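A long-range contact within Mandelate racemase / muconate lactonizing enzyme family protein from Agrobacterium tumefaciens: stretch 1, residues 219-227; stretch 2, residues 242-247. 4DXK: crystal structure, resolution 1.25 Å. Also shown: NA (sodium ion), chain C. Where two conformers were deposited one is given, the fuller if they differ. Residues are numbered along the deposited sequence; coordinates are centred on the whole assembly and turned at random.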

ATOM      1  N   SER A 219       8.075 -27.071   8.069  1.00  8.90           N
ATOM      2  CA  SER A 219       7.720 -26.563   6.736  1.00  8.93           C
ATOM      3  C   SER A 219       6.937 -27.554   5.885  1.00 10.23           C
ATOM      4  O   SER A 219       7.020 -27.517   4.658  1.00 11.45           O
ATOM      5  N   MET A 220       6.159 -28.414   6.532  0.55  9.32           N
ATOM      6  CA  MET A 220       5.522 -29.517   5.817  0.55 10.06           C
ATOM      7  C   MET A 220       4.125 -29.233   5.263  0.55  9.86           C
ATOM      8  O   MET A 220       3.575 -30.062   4.542  0.55 14.62           O
ATOM      9  N   TRP A 221       3.560 -28.069   5.569  1.00  8.83           N
ATOM     10  CA  TRP A 221       2.178 -27.763   5.194  1.00  8.97           C
ATOM     11  C   TRP A 221       2.053 -26.672   4.147  1.00  8.21           C
ATOM     12  O   TRP A 221       2.846 -25.726   4.120  1.00  8.82           O
ATOM     13  N   GLN A 222       1.038 -26.803   3.293  1.00  8.53           N
ATOM     14  CA  GLN A 222       0.593 -25.710   2.444  1.00  8.73           C
ATOM     15  C   GLN A 222      -0.186 -24.683   3.277  1.00  8.18           C
ATOM     16  O   GLN A 222      -0.490 -24.925   4.446  1.00  8.69           O
ATOM     17  N   LEU A 223      -0.507 -23.538   2.685  1.00  7.76           N
ATOM     18  CA  LEU A 223      -1.030 -22.406   3.456  1.00  8.36           C
ATOM     19  C   LEU A 223      -2.371 -22.666   4.119  1.00  8.45           C
ATOM     20  O   LEU A 223      -2.555 -22.342   5.297  1.00  9.21           O
ATOM     21  N   LEU A 224      -3.313 -23.221   3.370  1.00  8.66           N
ATOM     22  CA  LEU A 224      -4.653 -23.401   3.926  1.00  8.65           C
ATOM     23  C   LEU A 224      -4.712 -24.368   5.123  1.00  9.11           C
ATOM     24  O   LEU A 224      -5.241 -24.013   6.169  1.00 10.25           O
ATOM     25  N   PRO A 225      -4.154 -25.589   4.991  1.00  8.63           N
ATOM     26  CA  PRO A 225      -4.180 -26.440   6.185  1.00  8.63           C
ATOM     27  C   PRO A 225      -3.301 -25.878   7.314  1.00  9.18           C
ATOM     28  O   PRO A 225      -3.621 -26.093   8.488  1.00  9.55           O
ATOM     29  N   ALA A 226      -2.226 -25.159   6.991  1.00  8.96           N
ATOM     30  CA  ALA A 226      -1.445 -24.503   8.041  1.00  8.07           C
ATOM     31  C   ALA A 226      -2.315 -23.539   8.855  1.00  9.20           C
ATOM     32  O   ALA A 226      -2.253 -23.526  10.093  1.00  9.18           O
ATOM     33  N   MET A 227      -3.129 -22.735   8.172  0.51  9.85           N
ATOM     34  CA  MET A 227      -4.002 -21.795   8.877  0.51  9.34           C
ATOM     35  C   MET A 227      -5.092 -22.521   9.668  0.51 10.56           C
ATOM     36  O   MET A 227      -5.443 -22.107  10.772  0.51 11.87           O
ATOM     37  N   GLU A 242       6.513 -22.770  14.525  1.00  8.09           N
ATOM     38  CA  GLU A 242       7.777 -22.740  13.799  1.00  7.95           C
ATOM     39  C   GLU A 242       7.644 -23.382  12.428  1.00  8.11           C
ATOM     40  O   GLU A 242       7.140 -24.507  12.295  1.00  8.97           O
ATOM     41  N   ASP A 243       8.107 -22.663  11.411  1.00  8.09           N
ATOM     42  CA  ASP A 243       8.101 -23.146  10.032  1.00  8.67           C
ATOM     43  C   ASP A 243       6.756 -23.769   9.644  1.00  8.73           C
ATOM     44  O   ASP A 243       6.696 -24.913   9.195  1.00  8.90           O
ATOM     45  N   PRO A 244       5.667 -22.999   9.788  1.00  8.25           N
ATOM     46  CA  PRO A 244       4.345 -23.565   9.495  1.00  8.33           C
ATOM     47  C   PRO A 244       4.138 -23.911   8.024  1.00  9.10           C
ATOM     48  O   PRO A 244       3.317 -24.782   7.713  1.00  9.56           O
ATOM     49  N   ILE A 245       4.852 -23.211   7.143  1.00  7.79           N
ATOM     50  CA  ILE A 245       4.825 -23.439   5.704  1.00  8.29           C
ATOM     51  C   ILE A 245       6.265 -23.376   5.202  1.00  7.36           C
ATOM     52  O   ILE A 245       7.166 -23.016   5.951  1.00  8.89           O
ATOM     53  N   LYS A 246       6.479 -23.734   3.946  1.00  7.81           N
ATOM     54  CA  LYS A 246       7.795 -23.636   3.322  1.00  8.20           C
ATOM     55  C   LYS A 246       8.200 -22.175   3.258  1.00  7.19           C
ATOM     56  O   LYS A 246       7.388 -21.310   2.935  1.00  8.37           O
ATOM     57  N   MET A 247       9.465 -21.891   3.549  1.00  7.50           N
ATOM     58  CA  MET A 247       9.941 -20.511   3.623  1.00  7.27           C
ATOM     59  C   MET A 247      10.531 -20.015   2.300  1.00  8.05           C
ATOM     60  O   MET A 247      11.604 -19.403   2.277  1.00 11.36           O
TER

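The two stretches bury 380 Å² between them, both sides summed, and nearly half of that area comes from Ser 219 on one side and Ile 245 on the other. Much of the packing is side chain against backbone, and apolar groups meet directly at one place. That place is formed by Ala 226, whose CB points toward the second stretch from the first turn of the helix, and Ile 245, with CB of Ala 226 lying 3.7 Å from CG2 of Ile 245. The CA-to-CB bond of Ile 245 is directed away overall, but chi1 in p places CG2 near the start of the helix, where it also lies 4.0 Å from CA of Leu 223; chi2 is t. The CA-to-CB bond of Leu 223 (chi1 t, chi2 p) points sideways.

Trp 221, with chi1 in m, starts sideways and then carries its indole away from the second stretch. Its contact is therefore made near the base of the side chain: CB of Trp 221 is 3.4 Å from O of Pro 244, and that carbonyl sits at the edge of the ring, near its plane. The same oxygen, O of Pro 244, is 3.7 Å from CB of Ala 226, while the CA-to-CB bond of Pro 244 points away. A CA-H...O contact joins CA of Ile 245 to O of Trp 221 at 3.4 Å.

Polar contacts concentrate at Ser 219. Its backbone N donates a hydrogen bond to O of Asp 243 (2.8 Å), and its side chain, chi1 in m, brings OG to 3.0 Å from O of Ile 245 and 3.3 Å from CB of Asp 243. CB of Ser 219 also packs 4.2 Å from CD of Lys 246, whose side chain (chi1 t, chi2 p, chi3 t, chi4 t) bends at chi2 and ends in an NZ hydrogen-bonded elsewhere in the structure.

Three waters bridge the stretches. Water 1, with its O 2.7 Å from OG of Ser 219, links that hydroxyl to N of Met 247, from which the water O accepts at 3.0 Å. Water 2 lies with its O 3.2 Å from OG of Ser 219 and donates to OD2 of Asp 243 at 2.7 Å. Water 3 donates from its O to O of Trp 221 (2.7 Å) and accepts from N of Lys 246 (2.9 Å), filling a gap between backbones. OD2 of Asp 243 also receives a bond from O of water 4 (2.7 Å), itself a sodium ligand, so the aspartate reaches the ion indirectly. Glu 242 binds it directly, OE2 to NA at 2.3 Å, through a side chain with chi1 and chi2 both t.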

ATOM      1  CB  SER A 219       8.958 -26.081   5.970  1.00 10.63           C
ATOM      2  OG  SER A 219       9.433 -24.884   6.567  1.00 13.25           O
ATOM      3  CB  MET A 220       5.498 -30.766   6.696  0.55 11.25           C
ATOM      4  CG  MET A 220       6.886 -31.168   7.178  0.55 14.00           C
ATOM      5  SD  MET A 220       6.909 -32.673   8.160  0.55 17.94           S
ATOM      6  CE  MET A 220       6.345 -33.855   6.946  0.55 16.94           C
ATOM      7  CB  TRP A 221       1.391 -27.342   6.441  1.00  9.46           C
ATOM      8  CG  TRP A 221       1.263 -28.458   7.411  1.00  8.77           C
ATOM      9  CD1 TRP A 221       2.047 -28.701   8.499  1.00  8.99           C
ATOM     10  CD2 TRP A 221       0.317 -29.520   7.350  1.00  9.15           C
ATOM     11  NE1 TRP A 221       1.630 -29.852   9.140  1.00 10.07           N
ATOM     12  CE2 TRP A 221       0.572 -30.376   8.440  1.00  9.77           C
ATOM     13  CE3 TRP A 221      -0.716 -29.844   6.466  1.00 11.03           C
ATOM     14  CZ2 TRP A 221      -0.188 -31.519   8.682  1.00 10.35           C
ATOM     15  CZ3 TRP A 221      -1.461 -30.977   6.705  1.00 10.32           C
ATOM     16  CH2 TRP A 221      -1.191 -31.805   7.800  1.00 10.91           C
ATOM     17  CB  GLN A 222      -0.232 -26.236   1.266  1.00  8.67           C
ATOM     18  CG  GLN A 222       0.545 -27.208   0.383  1.00  8.86           C
ATOM     19  CD  GLN A 222       1.752 -26.552  -0.238  1.00  9.10           C
ATOM     20  OE1 GLN A 222       1.629 -25.554  -0.946  1.00 10.87           O
ATOM     21  NE2 GLN A 222       2.932 -27.090   0.038  1.00 11.41           N
ATOM     22  CB  LEU A 223      -1.115 -21.151   2.592  1.00  9.51           C
ATOM     23  CG  LEU A 223      -1.685 -19.923   3.308  1.00  8.71           C
ATOM     24  CD1 LEU A 223      -0.777 -19.467   4.438  1.00 10.07           C
ATOM     25  CD2 LEU A 223      -1.911 -18.788   2.319  1.00 12.93           C
ATOM     26  CB  LEU A 224      -5.681 -23.751   2.848  1.00  9.58           C
ATOM     27  CG  LEU A 224      -5.803 -22.732   1.711  1.00  9.17           C
ATOM     28  CD1 LEU A 224      -6.901 -23.181   0.763  1.00 10.92           C
ATOM     29  CD2 LEU A 224      -6.081 -21.325   2.224  1.00 11.52           C
ATOM     30  CB  PRO A 225      -3.653 -27.788   5.675  1.00  9.93           C
ATOM     31  CG  PRO A 225      -2.870 -27.452   4.440  1.00 10.16           C
ATOM     32  CD  PRO A 225      -3.638 -26.315   3.817  1.00  9.55           C
ATOM     33  CB  ALA A 226      -0.248 -23.782   7.440  1.00  8.79           C
ATOM     34  CB  MET A 227      -4.606 -20.759   7.917  0.51 13.23           C
ATOM     35  CG  MET A 227      -3.594 -19.759   7.373  0.51  7.42           C
ATOM     36  SD  MET A 227      -4.311 -18.373   6.468  0.51  9.98           S
ATOM     37  CE  MET A 227      -5.041 -19.212   5.048  0.51 12.90           C
ATOM     38  CB  GLU A 242       8.841 -23.462  14.624  1.00  9.10           C
ATOM     39  CG  GLU A 242      10.242 -23.453  14.019  1.00  9.71           C
ATOM     40  CD  GLU A 242      11.272 -24.040  14.967  1.00 13.74           C
ATOM     41  OE1 GLU A 242      11.017 -24.096  16.187  1.00 11.01           O
ATOM     42  OE2 GLU A 242      12.347 -24.477  14.496  1.00 21.01           O
ATOM     43  CB  ASP A 243       9.276 -24.102   9.810  1.00  9.37           C
ATOM     44  CG  ASP A 243      10.606 -23.386   9.832  1.00 10.99           C
ATOM     45  OD1 ASP A 243      10.624 -22.204   9.468  1.00 11.61           O
ATOM     46  OD2 ASP A 243      11.625 -23.992  10.211  1.00 12.65           O
ATOM     47  CB  PRO A 244       3.391 -22.445   9.909  1.00  9.10           C
ATOM     48  CG  PRO A 244       4.217 -21.182   9.800  1.00  9.82           C
ATOM     49  CD  PRO A 244       5.576 -21.602  10.258  1.00  9.04           C
ATOM     50  CB  ILE A 245       3.947 -22.401   4.948  1.00  8.56           C
ATOM     51  CG1 ILE A 245       4.518 -20.984   5.109  1.00  8.55           C
ATOM     52  CG2 ILE A 245       2.475 -22.476   5.389  1.00 10.37           C
ATOM     53  CD1 ILE A 245       3.856 -19.962   4.187  1.00 11.18           C
ATOM     54  CB  LYS A 246       7.745 -24.213   1.907  1.00  9.51           C
ATOM     55  CG  LYS A 246       9.109 -24.511   1.309  1.00 12.48           C
ATOM     56  CD  LYS A 246       9.695 -25.786   1.862  1.00 12.58           C
ATOM     57  CE  LYS A 246      10.921 -26.218   1.061  1.00 12.06           C
ATOM     58  NZ  LYS A 246      11.532 -27.385   1.713  1.00 13.19           N
ATOM     59  CB  MET A 247      10.944 -20.387   4.777  1.00  7.88           C
ATOM     60  CG  MET A 247      10.299 -20.655   6.134  1.00  8.45           C
ATOM     61  SD  MET A 247       9.286 -19.258   6.626  1.00  8.59           S
ATOM     62  CE  MET A 247       8.302 -19.981   7.915  1.00  9.67           C
TER
HETATM   63 NA    NA C 502      13.095 -26.506  13.660  1.00 12.83          NA
HETATM   64  O   HOH W   1      11.302 -23.867   4.851  1.00  8.89           O
HETATM   65  O   HOH W   2      11.337 -26.255   8.805  1.00 22.71           O
HETATM   66  O   HOH W   3       4.393 -24.615   2.172  1.00 11.66           O
HETATM   67  O   HOH W   4      11.923 -26.199  11.674  1.00 23.75           O
HETATM   68  O   HOH W   5      13.898 -28.519  12.732  1.00 23.27           O